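Local coordinates for protein HP0420 homologue (Helicobacter felis, PDB 3LW3) that is of unknown function but adopts the hotdog fold and forms a dimer, and may be related to thioesterases and dehydratases that act on acyl thioesters, at residues B[53-61]-B[82-92]; B[63-72]-B[98-106]. All blocks are in the same frame, centred on the assembly; numbering follows the deposited sequence.

Both interactions pack the central helix 57-72 of the hotdog fold onto the concave side of its antiparallel sheet. Interaction 1 takes the start of the helix and the short strand 54-55 before it, and sets them on strand 77-86 and the loop after it, at the edge where the second subunit continues the sheet. Interaction 2 takes the remaining turns and lays them on strand 96-105, deeper in the chain. Their centres lie about 17 Å apart, yet they touch twice: Ile60 O is 3.7 Å from Phe98 CZ, and Met82 CE is 3.9 Å from Ser65 OG. Where hotdog enzymes bind acyl thioesters, the pocket usually lies at the dimer interface; whether this protein uses such a pocket is not established.

Interaction 1 (B[53-61]-B[82-92]); sequences DVVHAGFIV and MKVNLLAPIEI
In this hotdog fold the central helix starts over the dimer-edge strand, and Val61, Ala57 and Ile60 of its first turns meet Met82, Val84 and Leu86. Val61 spreads its two methyls over three strand residues. Its CG1 branch, anti to the backbone N (chi1 177°), crosses the bent Met82 chain and comes 3.4 Å from SD, while CG2 turns to Val84 CG2 at 4.2 Å and also reaches Leu86 CD1. Leu86 sends its other methyl, CD2, to within 3.7 Å of Ala57 CB, and the same methyl brushes Ile60 CG2. Ile60 extends its CD1 the other way along the contact, to Ile90 CG1 at 4.1 Å, bridging the strand and the loop that follows it.

Beyond the strand, backbone bonding joins the apolar packing. Val55 N donates to Ile90 O over 2.8 Å, with an N-H...O angle of 151°, and Val55 CG2 sits 3.2 Å from that same oxygen. The return link is made by water: one molecule donates to Val55 O and accepts from Ile90 N at 2.8 Å, so a water takes the place of a direct second backbone bond. At the outer end Val54 CG2 meets Pro89 CB, and Glu91 CG lies against Asp53 O.

Around this patch, Phe124 of the neighbouring strand 121-132 lies against Ile60 and Val84, and Pro44 covers Val55 and Ile90. Residues 82-85 pair antiparallel with a strand of the second subunit, whose Leu78 also packs on Val54; the pairing makes one continuous sheet of the two subunits.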
ATOM      1  N   ASP B  53      -3.451  -1.000 -18.525  1.00 22.83           N
ATOM      2  CA  ASP B  53      -4.230  -2.166 -18.070  1.00 23.64           C
ATOM      3  C   ASP B  53      -3.728  -2.751 -16.742  1.00 22.25           C
ATOM      4  O   ASP B  53      -3.998  -3.929 -16.407  1.00 21.53           O
ATOM      5  CB  ASP B  53      -4.177  -3.268 -19.135  1.00 25.42           C
ATOM      6  CG  ASP B  53      -2.769  -3.440 -19.748  1.00 33.89           C
ATOM      7  OD1 ASP B  53      -1.794  -2.692 -19.397  1.00 32.56           O
ATOM      8  OD2 ASP B  53      -2.640  -4.343 -20.629  1.00 41.14           O
ATOM      9  N   VAL B  54      -3.003  -1.932 -15.979  1.00 20.79           N
ATOM     10  CA  VAL B  54      -2.473  -2.379 -14.711  1.00 19.24           C
ATOM     11  C   VAL B  54      -2.559  -1.313 -13.624  1.00 18.24           C
ATOM     12  O   VAL B  54      -1.866  -0.258 -13.663  1.00 17.59           O
ATOM     13  CB  VAL B  54      -0.998  -2.855 -14.817  1.00 20.63           C
ATOM     14  CG1 VAL B  54      -0.565  -3.436 -13.489  1.00 21.10           C
ATOM     15  CG2 VAL B  54      -0.809  -3.880 -15.984  1.00 22.39           C
ATOM     16  N   VAL B  55      -3.395  -1.591 -12.623  1.00 16.99           N
ATOM     17  CA  VAL B  55      -3.534  -0.701 -11.483  1.00 15.98           C
ATOM     18  C   VAL B  55      -2.239  -0.760 -10.677  1.00 15.01           C
ATOM     19  O   VAL B  55      -1.733  -1.841 -10.395  1.00 16.86           O
ATOM     20  CB  VAL B  55      -4.761  -1.072 -10.620  1.00 15.10           C
ATOM     21  CG1 VAL B  55      -4.800  -0.289  -9.280  1.00 16.22           C
ATOM     22  CG2 VAL B  55      -6.021  -0.795 -11.421  1.00 15.25           C
ATOM     23  N   HIS B  56      -1.743   0.398 -10.272  1.00 15.47           N
ATOM     24  CA  HIS B  56      -0.511   0.460  -9.507  1.00 16.68           C
ATOM     25  C   HIS B  56      -0.556  -0.301  -8.178  1.00 15.94           C
ATOM     26  O   HIS B  56      -1.572  -0.226  -7.431  1.00 15.13           O
ATOM     27  CB  HIS B  56      -0.168   1.902  -9.189  1.00 16.78           C
ATOM     28  CG  HIS B  56       1.242   2.069  -8.738  1.00 18.44           C
ATOM     29  ND1 HIS B  56       1.595   2.700  -7.574  1.00 20.16           N
ATOM     30  CD2 HIS B  56       2.396   1.668  -9.316  1.00 16.42           C
ATOM     31  CE1 HIS B  56       2.916   2.690  -7.455  1.00 18.12           C
ATOM     32  NE2 HIS B  56       3.418   2.085  -8.509  1.00 19.79           N
ATOM     33  N   ALA B  57       0.528  -1.031  -7.891  1.00 15.63           N
ATOM     34  CA  ALA B  57       0.605  -1.805  -6.653  1.00 15.83           C
ATOM     35  C   ALA B  57       0.308  -0.975  -5.393  1.00 15.66           C
ATOM     36  O   ALA B  57      -0.213  -1.538  -4.417  1.00 17.08           O
ATOM     37  CB  ALA B  57       1.966  -2.508  -6.520  1.00 16.29           C
ATOM     38  N   GLY B  58       0.648   0.319  -5.368  1.00 14.75           N
ATOM     39  CA  GLY B  58       0.325   1.136  -4.208  1.00 15.63           C
ATOM     40  C   GLY B  58      -1.173   1.124  -3.889  1.00 15.83           C
ATOM     41  O   GLY B  58      -1.546   1.046  -2.712  1.00 16.69           O
ATOM     42  N   PHE B  59      -2.034   1.203  -4.911  1.00 14.90           N
ATOM     43  CA  PHE B  59      -3.477   1.167  -4.689  1.00 14.29           C
ATOM     44  C   PHE B  59      -4.030  -0.231  -4.293  1.00 15.68           C
ATOM     45  O   PHE B  59      -4.922  -0.339  -3.432  1.00 15.46           O
ATOM     46  CB  PHE B  59      -4.201   1.844  -5.852  1.00 15.90           C
ATOM     47  CG  PHE B  59      -3.880   3.320  -5.922  1.00 16.74           C
ATOM     48  CD1 PHE B  59      -4.449   4.212  -4.984  1.00 16.80           C
ATOM     49  CD2 PHE B  59      -3.013   3.819  -6.880  1.00 16.15           C
ATOM     50  CE1 PHE B  59      -4.149   5.568  -5.007  1.00 17.85           C
ATOM     51  CE2 PHE B  59      -2.699   5.187  -6.883  1.00 16.22           C
ATOM     52  CZ  PHE B  59      -3.249   6.044  -5.956  1.00 17.49           C
ATOM     53  N   ILE B  60      -3.484  -1.293  -4.885  1.00 14.91           N
ATOM     54  CA  ILE B  60      -3.911  -2.653  -4.510  1.00 14.62           C
ATOM     55  C   ILE B  60      -3.550  -2.930  -3.026  1.00 14.90           C
ATOM     56  O   ILE B  60      -4.401  -3.259  -2.163  1.00 14.82           O
ATOM     57  CB  ILE B  60      -3.278  -3.700  -5.406  1.00 16.10           C
ATOM     58  CG1 ILE B  60      -3.708  -3.511  -6.872  1.00 15.61           C
ATOM     59  CG2 ILE B  60      -3.544  -5.122  -4.854  1.00 15.63           C
ATOM     60  CD1 ILE B  60      -5.188  -3.319  -7.063  1.00 16.31           C
ATOM     61  N   VAL B  61      -2.283  -2.720  -2.694  1.00 15.19           N
ATOM     62  CA  VAL B  61      -1.818  -2.927  -1.326  1.00 14.38           C
ATOM     63  C   VAL B  61      -2.468  -1.878  -0.378  1.00 15.84           C
ATOM     64  O   VAL B  61      -2.767  -2.193   0.750  1.00 14.99           O
ATOM     65  CB  VAL B  61      -0.312  -2.925  -1.288  1.00 15.72           C
ATOM     66  CG1 VAL B  61       0.175  -3.067   0.154  1.00 18.58           C
ATOM     67  CG2 VAL B  61       0.217  -4.044  -2.235  1.00 15.32           C
ATOM     68  N   MET B  82       4.451  -6.295   6.099  1.00 16.40           N
ATOM     69  CA  MET B  82       3.517  -7.101   5.334  1.00 17.05           C
ATOM     70  C   MET B  82       4.240  -8.016   4.378  1.00 18.48           C
ATOM     71  O   MET B  82       5.360  -7.734   3.950  1.00 18.26           O
ATOM     72  CB  MET B  82       2.588  -6.178   4.525  1.00 18.29           C
ATOM     73  CG  MET B  82       3.303  -5.440   3.391  1.00 16.99           C
ATOM     74  SD  MET B  82       2.276  -4.167   2.599  1.00 20.38           S
ATOM     75  CE  MET B  82       2.032  -2.969   3.881  1.00 20.19           C
ATOM     76  N   LYS B  83       3.592  -9.131   4.057  1.00 17.39           N
ATOM     77  CA  LYS B  83       4.037 -10.054   3.032  1.00 17.64           C
ATOM     78  C   LYS B  83       2.818 -10.286   2.138  1.00 19.13           C
ATOM     79  O   LYS B  83       1.773 -10.753   2.608  1.00 18.22           O
ATOM     80  CB  LYS B  83       4.471 -11.360   3.651  1.00 21.85           C
ATOM     81  CG  LYS B  83       5.259 -12.230   2.662  1.00 25.36           C
ATOM     82  CD  LYS B  83       4.324 -13.072   1.767  1.00 30.30           C
ATOM     83  CE  LYS B  83       5.016 -13.497   0.444  1.00 30.08           C
ATOM     84  NZ  LYS B  83       5.720 -12.322  -0.169  1.00 27.50           N
ATOM     85  N   VAL B  84       2.923  -9.955   0.860  1.00 16.26           N
ATOM     86  CA  VAL B  84       1.730  -9.916   0.012  1.00 16.66           C
ATOM     87  C   VAL B  84       2.022 -10.456  -1.385  1.00 18.87           C
ATOM     88  O   VAL B  84       3.155 -10.298  -1.925  1.00 18.02           O
ATOM     89  CB  VAL B  84       1.071  -8.495  -0.090  1.00 19.69           C
ATOM     90  CG1 VAL B  84       0.775  -7.919   1.270  1.00 19.36           C
ATOM     91  CG2 VAL B  84       1.923  -7.578  -0.876  1.00 20.93           C
ATOM     92  N   ASN B  85       0.995 -11.072  -1.956  1.00 16.44           N
ATOM     93  CA  ASN B  85       1.036 -11.650  -3.316  1.00 18.53           C
ATOM     94  C   ASN B  85      -0.049 -10.982  -4.151  1.00 18.37           C
ATOM     95  O   ASN B  85      -1.247 -10.984  -3.780  1.00 17.59           O
ATOM     96  CB  ASN B  85       0.768 -13.153  -3.299  1.00 19.47           C
ATOM     97  CG  ASN B  85       1.819 -13.921  -2.515  1.00 22.40           C
ATOM     98  OD1 ASN B  85       1.485 -14.828  -1.748  1.00 28.96           O
ATOM     99  ND2 ASN B  85       3.071 -13.567  -2.687  1.00 19.58           N
ATOM    100  N   LEU B  86       0.388 -10.363  -5.240  1.00 17.19           N
ATOM    101  CA  LEU B  86      -0.498  -9.714  -6.186  1.00 18.86           C
ATOM    102  C   LEU B  86      -0.707 -10.734  -7.288  1.00 18.54           C
ATOM    103  O   LEU B  86       0.141 -10.891  -8.182  1.00 19.50           O
ATOM    104  CB  LEU B  86       0.080  -8.387  -6.700  1.00 17.22           C
ATOM    105  CG  LEU B  86       0.152  -7.276  -5.637  1.00 19.24           C
ATOM    106  CD1 LEU B  86       1.139  -7.518  -4.551  1.00 21.31           C
ATOM    107  CD2 LEU B  86       0.448  -5.893  -6.254  1.00 20.91           C
ATOM    108  N   LEU B  87      -1.795 -11.499  -7.200  1.00 18.36           N
ATOM    109  CA  LEU B  87      -1.942 -12.701  -8.045  1.00 19.41           C
ATOM    110  C   LEU B  87      -2.260 -12.443  -9.514  1.00 20.33           C
ATOM    111  O   LEU B  87      -2.021 -13.291 -10.373  1.00 21.07           O
ATOM    112  CB  LEU B  87      -2.949 -13.690  -7.442  1.00 18.37           C
ATOM    113  CG  LEU B  87      -2.633 -14.115  -6.008  1.00 20.15           C
ATOM    114  CD1 LEU B  87      -3.684 -15.015  -5.442  1.00 19.28           C
ATOM    115  CD2 LEU B  87      -1.318 -14.854  -6.029  1.00 21.28           C
ATOM    116  N   ALA B  88      -2.816 -11.274  -9.800  1.00 18.29           N
ATOM    117  CA  ALA B  88      -3.173 -10.928 -11.163  1.00 18.83           C
ATOM    118  C   ALA B  88      -3.267  -9.409 -11.310  1.00 18.22           C
ATOM    119  O   ALA B  88      -3.609  -8.712 -10.304  1.00 17.57           O
ATOM    120  CB  ALA B  88      -4.503 -11.566 -11.525  1.00 21.01           C
ATOM    121  N   PRO B  89      -2.987  -8.901 -12.551  1.00 19.61           N
ATOM    122  CA  PRO B  89      -3.098  -7.462 -12.807  1.00 17.50           C
ATOM    123  C   PRO B  89      -4.562  -7.052 -12.835  1.00 18.11           C
ATOM    124  O   PRO B  89      -5.388  -7.766 -13.368  1.00 19.23           O
ATOM    125  CB  PRO B  89      -2.474  -7.288 -14.202  1.00 19.48           C
ATOM    126  CG  PRO B  89      -2.674  -8.586 -14.862  1.00 19.92           C
ATOM    127  CD  PRO B  89      -2.470  -9.614 -13.739  1.00 18.94           C
ATOM    128  N   ILE B  90      -4.870  -5.911 -12.275  1.00 16.91           N
ATOM    129  CA  ILE B  90      -6.241  -5.432 -12.190  1.00 16.22           C
ATOM    130  C   ILE B  90      -6.393  -4.234 -13.148  1.00 18.35           C
ATOM    131  O   ILE B  90      -5.456  -3.398 -13.267  1.00 17.38           O
ATOM    132  CB  ILE B  90      -6.553  -5.034 -10.692  1.00 16.81           C
ATOM    133  CG1 ILE B  90      -6.310  -6.194  -9.739  1.00 16.76           C
ATOM    134  CG2 ILE B  90      -7.954  -4.563 -10.529  1.00 16.51           C
ATOM    135  CD1 ILE B  90      -6.945  -7.466 -10.130  1.00 17.75           C
ATOM    136  N   GLU B  91      -7.540  -4.150 -13.810  1.00 18.53           N
ATOM    137  CA  GLU B  91      -7.894  -3.031 -14.697  1.00 18.03           C
ATOM    138  C   GLU B  91      -8.954  -2.179 -14.052  1.00 19.92           C
ATOM    139  O   GLU B  91      -9.678  -2.642 -13.145  1.00 18.45           O
ATOM    140  CB  GLU B  91      -8.466  -3.565 -16.030  1.00 20.75           C
ATOM    141  CG  GLU B  91      -7.508  -4.394 -16.836  1.00 20.62           C
ATOM    142  CD  GLU B  91      -8.225  -5.058 -18.014  1.00 22.10           C
ATOM    143  OE1 GLU B  91      -8.493  -6.278 -17.944  1.00 21.02           O
ATOM    144  OE2 GLU B  91      -8.539  -4.335 -18.982  1.00 25.32           O
ATOM    145  N   ILE B  92      -9.122  -0.944 -14.555  1.00 18.96           N
ATOM    146  CA  ILE B  92     -10.246  -0.127 -14.108  1.00 19.27           C
ATOM    147  C   ILE B  92     -11.541  -0.863 -14.383  1.00 20.30           C
ATOM    148  O   ILE B  92     -11.599  -1.751 -15.223  1.00 20.95           O
ATOM    149  CB  ILE B  92     -10.250   1.264 -14.781  1.00 22.21           C
ATOM    150  CG1 ILE B  92     -10.229   1.095 -16.288  1.00 22.92           C
ATOM    151  CG2 ILE B  92      -9.084   2.143 -14.245  1.00 21.66           C
ATOM    152  CD1 ILE B  92     -10.465   2.418 -17.030  1.00 27.34           C
TER
HETATM  153  O   HOH W   1      -3.029  -4.372 -10.785  1.00 19.64           O

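Interaction 2 (B[63-72]-B[98-106]); sequences AASFAALCAL and FNATITHTS
Ala63, Ala64, Ala67 and Ala71 turn the small-residue face of the central helix to strand 96-105, where Phe98, Ala100 and Ile102 meet it. This is the helix-on-sheet packing of a hotdog fold: the two axes approach to 7.3 Å, with 43° between their directions, and no hydrogen bond joins the segments.

The tight part lies around Phe98 and Ala100. With CG beside its own backbone N (chi1 -65°), Phe98 carries its ring against the first turn of 63-72. Ala63 CB comes 3.6 Å from Phe98 CE2 and touches CD2 and CZ as well, while Ala64 CB lies 3.9 Å from Phe98 CD1; the Ala64 backbone N sits over one ring face, displaced toward the rim. Further along, Ala100 CB fits between Ala67 and Ala71: it is 3.5 Å from Ala67 O and 3.7 Å from Ala71 CB. Methyl groups on both sides let the backbones come close, with the Ala68 and Ala100 CA atoms 5.3 Å apart.

Toward the end of the helix the packing thins and opens to solvent. Ile102 still reaches Ala71 O with CD1, and Leu72 crosses it at about a right angle, with Leu72 CD1 4.1 Å from Ile102 CD1. Thr105, exposed, merely grazes Leu72, its hydroxyl hydrogen-bonded to Ser110. A classic beta bulge at 103-104, opposite Thr111, precedes it.

Strand 96-105 runs between strands 37-42 and 109-118. Phe98 meets Phe124 edge-to-face and packs on Val40 and Leu42, while Phe128 of strand 121-132 touches Ala64 and Ala68, and strand 77-86 reaches the helix at Ser65 and Leu69.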
ATOM      1  N   ALA B  63      -5.465  -0.556  -0.523  1.00 14.85           N
ATOM      2  CA  ALA B  63      -6.815  -1.033  -0.175  1.00 16.23           C
ATOM      3  C   ALA B  63      -6.737  -2.176   0.878  1.00 14.43           C
ATOM      4  O   ALA B  63      -7.475  -2.175   1.879  1.00 13.84           O
ATOM      5  CB  ALA B  63      -7.533  -1.499  -1.426  1.00 15.01           C
ATOM      6  N   ALA B  64      -5.816  -3.126   0.654  1.00 14.19           N
ATOM      7  CA  ALA B  64      -5.633  -4.271   1.555  1.00 15.86           C
ATOM      8  C   ALA B  64      -5.239  -3.762   2.942  1.00 13.62           C
ATOM      9  O   ALA B  64      -5.755  -4.220   3.980  1.00 14.94           O
ATOM     10  CB  ALA B  64      -4.578  -5.185   1.013  1.00 14.98           C
ATOM     11  N   SER B  65      -4.350  -2.780   2.963  1.00 14.39           N
ATOM     12  CA  SER B  65      -3.852  -2.151   4.205  1.00 14.86           C
ATOM     13  C   SER B  65      -4.988  -1.539   5.047  1.00 15.26           C
ATOM     14  O   SER B  65      -5.088  -1.759   6.256  1.00 16.00           O
ATOM     15  CB  SER B  65      -2.785  -1.070   3.884  1.00 15.80           C
ATOM     16  OG  SER B  65      -1.603  -1.637   3.339  1.00 17.62           O
ATOM     17  N   PHE B  66      -5.844  -0.776   4.384  1.00 14.00           N
ATOM     18  CA  PHE B  66      -7.002  -0.199   5.007  1.00 14.45           C
ATOM     19  C   PHE B  66      -7.899  -1.288   5.562  1.00 15.08           C
ATOM     20  O   PHE B  66      -8.290  -1.199   6.735  1.00 15.76           O
ATOM     21  CB  PHE B  66      -7.720   0.686   4.006  1.00 16.44           C
ATOM     22  CG  PHE B  66      -8.951   1.358   4.535  1.00 16.13           C
ATOM     23  CD1 PHE B  66      -8.985   1.950   5.802  1.00 17.19           C
ATOM     24  CD2 PHE B  66     -10.060   1.487   3.715  1.00 18.67           C
ATOM     25  CE1 PHE B  66     -10.139   2.593   6.260  1.00 19.76           C
ATOM     26  CE2 PHE B  66     -11.197   2.139   4.131  1.00 17.97           C
ATOM     27  CZ  PHE B  66     -11.263   2.673   5.434  1.00 18.36           C
ATOM     28  N   ALA B  67      -8.233  -2.317   4.771  1.00 13.77           N
ATOM     29  CA  ALA B  67      -9.037  -3.467   5.309  1.00 14.28           C
ATOM     30  C   ALA B  67      -8.400  -4.033   6.610  1.00 14.49           C
ATOM     31  O   ALA B  67      -9.090  -4.246   7.630  1.00 14.87           O
ATOM     32  CB  ALA B  67      -9.167  -4.624   4.315  1.00 15.16           C
ATOM     33  N   ALA B  68      -7.094  -4.295   6.528  1.00 15.13           N
ATOM     34  CA  ALA B  68      -6.332  -4.860   7.661  1.00 15.01           C
ATOM     35  C   ALA B  68      -6.498  -3.975   8.915  1.00 16.18           C
ATOM     36  O   ALA B  68      -6.852  -4.465   9.978  1.00 16.14           O
ATOM     37  CB  ALA B  68      -4.873  -5.006   7.284  1.00 15.42           C
ATOM     38  N   LEU B  69      -6.272  -2.667   8.787  1.00 14.93           N
ATOM     39  CA  LEU B  69      -6.422  -1.730   9.924  1.00 16.63           C
ATOM     40  C   LEU B  69      -7.860  -1.751  10.463  1.00 16.49           C
ATOM     41  O   LEU B  69      -8.061  -1.745  11.667  1.00 17.78           O
ATOM     42  CB  LEU B  69      -5.963  -0.327   9.534  1.00 16.07           C
ATOM     43  CG  LEU B  69      -4.437  -0.226   9.419  1.00 18.17           C
ATOM     44  CD1 LEU B  69      -3.887   1.023   8.623  1.00 19.64           C
ATOM     45  CD2 LEU B  69      -3.864  -0.241  10.842  1.00 18.89           C
ATOM     46  N   CYS B  70      -8.856  -1.790   9.577  1.00 15.34           N
ATOM     47  CA  CYS B  70     -10.249  -1.817  10.012  1.00 16.43           C
ATOM     48  C   CYS B  70     -10.661  -3.095  10.770  1.00 16.57           C
ATOM     49  O   CYS B  70     -11.540  -3.056  11.649  1.00 17.39           O
ATOM     50  CB  CYS B  70     -11.180  -1.602   8.826  1.00 17.60           C
ATOM     51  SG  CYS B  70     -11.097   0.024   8.102  1.00 17.50           S
ATOM     52  N   ALA B  71     -10.033  -4.214  10.468  1.00 14.77           N
ATOM     53  CA  ALA B  71     -10.342  -5.465  11.150  1.00 15.72           C
ATOM     54  C   ALA B  71      -9.996  -5.397  12.643  1.00 16.98           C
ATOM     55  O   ALA B  71     -10.705  -5.988  13.466  1.00 18.69           O
ATOM     56  CB  ALA B  71      -9.545  -6.651  10.495  1.00 16.88           C
ATOM     57  N   LEU B  72      -8.891  -4.728  12.951  1.00 18.41           N
ATOM     58  CA  LEU B  72      -8.461  -4.544  14.347  1.00 19.05           C
ATOM     59  C   LEU B  72      -9.134  -3.300  14.971  1.00 20.00           C
ATOM     60  O   LEU B  72      -9.541  -3.319  16.144  1.00 20.28           O
ATOM     61  CB  LEU B  72      -6.942  -4.419  14.425  1.00 17.36           C
ATOM     62  CG  LEU B  72      -6.383  -4.206  15.819  1.00 19.67           C
ATOM     63  CD1 LEU B  72      -6.783  -5.405  16.627  1.00 22.70           C
ATOM     64  CD2 LEU B  72      -4.897  -4.070  15.681  1.00 22.57           C
ATOM     65  N   PHE B  98     -11.784  -6.685  -0.621  1.00 13.16           N
ATOM     66  CA  PHE B  98     -10.730  -7.136   0.280  1.00 14.22           C
ATOM     67  C   PHE B  98     -11.316  -7.479   1.629  1.00 16.19           C
ATOM     68  O   PHE B  98     -11.877  -6.610   2.308  1.00 16.35           O
ATOM     69  CB  PHE B  98      -9.657  -6.064   0.479  1.00 15.47           C
ATOM     70  CG  PHE B  98      -8.885  -5.749  -0.797  1.00 15.39           C
ATOM     71  CD1 PHE B  98      -7.668  -6.388  -1.079  1.00 16.15           C
ATOM     72  CD2 PHE B  98      -9.376  -4.824  -1.716  1.00 15.82           C
ATOM     73  CE1 PHE B  98      -6.972  -6.087  -2.236  1.00 15.50           C
ATOM     74  CE2 PHE B  98      -8.633  -4.543  -2.916  1.00 15.11           C
ATOM     75  CZ  PHE B  98      -7.445  -5.153  -3.127  1.00 14.56           C
ATOM     76  N   ASN B  99     -11.164  -8.741   2.019  1.00 15.69           N
ATOM     77  CA  ASN B  99     -11.720  -9.278   3.270  1.00 14.62           C
ATOM     78  C   ASN B  99     -10.572  -9.564   4.242  1.00 15.27           C
ATOM     79  O   ASN B  99      -9.734 -10.426   3.948  1.00 15.91           O
ATOM     80  CB  ASN B  99     -12.485 -10.569   2.954  1.00 15.47           C
ATOM     81  CG  ASN B  99     -13.593 -10.356   1.926  1.00 17.23           C
ATOM     82  OD1 ASN B  99     -14.331  -9.370   1.994  1.00 17.94           O
ATOM     83  ND2 ASN B  99     -13.692 -11.259   0.938  1.00 19.82           N
ATOM     84  N   ALA B 100     -10.537  -8.824   5.353  1.00 14.47           N
ATOM     85  CA  ALA B 100      -9.492  -8.954   6.386  1.00 14.77           C
ATOM     86  C   ALA B 100     -10.039  -9.788   7.543  1.00 15.24           C
ATOM     87  O   ALA B 100     -11.192  -9.603   7.991  1.00 14.29           O
ATOM     88  CB  ALA B 100      -9.121  -7.619   6.900  1.00 15.33           C
ATOM     89  N   THR B 101      -9.178 -10.594   8.135  1.00 14.08           N
ATOM     90  CA  THR B 101      -9.527 -11.362   9.338  1.00 15.24           C
ATOM     91  C   THR B 101      -8.295 -11.394  10.247  1.00 16.40           C
ATOM     92  O   THR B 101      -7.182 -11.742   9.813  1.00 16.76           O
ATOM     93  CB  THR B 101      -9.941 -12.812   9.003  1.00 15.68           C
ATOM     94  OG1 THR B 101     -10.988 -12.842   8.024  1.00 17.01           O
ATOM     95  CG2 THR B 101     -10.364 -13.615  10.315  1.00 17.98           C
ATOM     96  N   ILE B 102      -8.459 -11.057  11.523  1.00 16.31           N
ATOM     97  CA  ILE B 102      -7.315 -11.145  12.461  1.00 15.31           C
ATOM     98  C   ILE B 102      -6.966 -12.629  12.637  1.00 16.16           C
ATOM     99  O   ILE B 102      -7.878 -13.463  12.844  1.00 16.31           O
ATOM    100  CB  ILE B 102      -7.708 -10.611  13.860  1.00 15.77           C
ATOM    101  CG1 ILE B 102      -8.045  -9.093  13.803  1.00 16.11           C
ATOM    102  CG2 ILE B 102      -6.610 -10.879  14.847  1.00 16.27           C
ATOM    103  CD1 ILE B 102      -8.766  -8.610  15.027  1.00 18.56           C
ATOM    104  N   THR B 103      -5.684 -12.962  12.540  1.00 16.64           N
ATOM    105  CA  THR B 103      -5.215 -14.339  12.766  1.00 19.55           C
ATOM    106  C   THR B 103      -4.482 -14.552  14.126  1.00 19.30           C
ATOM    107  O   THR B 103      -4.514 -15.653  14.691  1.00 21.00           O
ATOM    108  CB  THR B 103      -4.383 -14.874  11.565  1.00 19.75           C
ATOM    109  OG1 THR B 103      -3.241 -14.029  11.392  1.00 18.92           O
ATOM    110  CG2 THR B 103      -5.278 -14.892  10.279  1.00 19.80           C
ATOM    111  N   HIS B 104      -3.864 -13.493  14.650  1.00 18.48           N
ATOM    112  CA  HIS B 104      -3.141 -13.532  15.919  1.00 20.69           C
ATOM    113  C   HIS B 104      -3.237 -12.172  16.551  1.00 20.99           C
ATOM    114  O   HIS B 104      -3.219 -11.173  15.842  1.00 19.52           O
ATOM    115  CB  HIS B 104      -1.672 -13.834  15.676  1.00 21.21           C
ATOM    116  CG  HIS B 104      -1.440 -15.087  14.904  1.00 24.01           C
ATOM    117  ND1 HIS B 104      -1.461 -15.121  13.522  1.00 23.49           N
ATOM    118  CD2 HIS B 104      -1.233 -16.365  15.310  1.00 26.12           C
ATOM    119  CE1 HIS B 104      -1.228 -16.357  13.113  1.00 25.77           C
ATOM    120  NE2 HIS B 104      -1.087 -17.130  14.178  1.00 26.43           N
ATOM    121  N   THR B 105      -3.388 -12.109  17.876  1.00 20.61           N
ATOM    122  CA  THR B 105      -3.493 -10.819  18.556  1.00 19.90           C
ATOM    123  C   THR B 105      -2.932 -10.858  19.985  1.00 22.49           C
ATOM    124  O   THR B 105      -2.955 -11.897  20.641  1.00 23.76           O
ATOM    125  CB  THR B 105      -4.973 -10.253  18.590  1.00 20.67           C
ATOM    126  OG1 THR B 105      -4.982  -8.838  18.781  1.00 22.14           O
ATOM    127  CG2 THR B 105      -5.779 -10.924  19.726  1.00 22.29           C
ATOM    128  N   SER B 106      -2.449  -9.698  20.410  1.00 23.54           N
ATOM    129  CA  SER B 106      -1.828  -9.417  21.714  1.00 25.91           C
ATOM    130  C   SER B 106      -2.136  -7.980  22.010  1.00 28.68           C
ATOM    131  O   SER B 106      -2.624  -7.250  21.141  1.00 27.35           O
ATOM    132  CB  SER B 106      -0.317  -9.458  21.601  1.00 27.19           C
ATOM    133  OG  SER B 106       0.091 -10.771  21.324  1.00 34.67           O
TER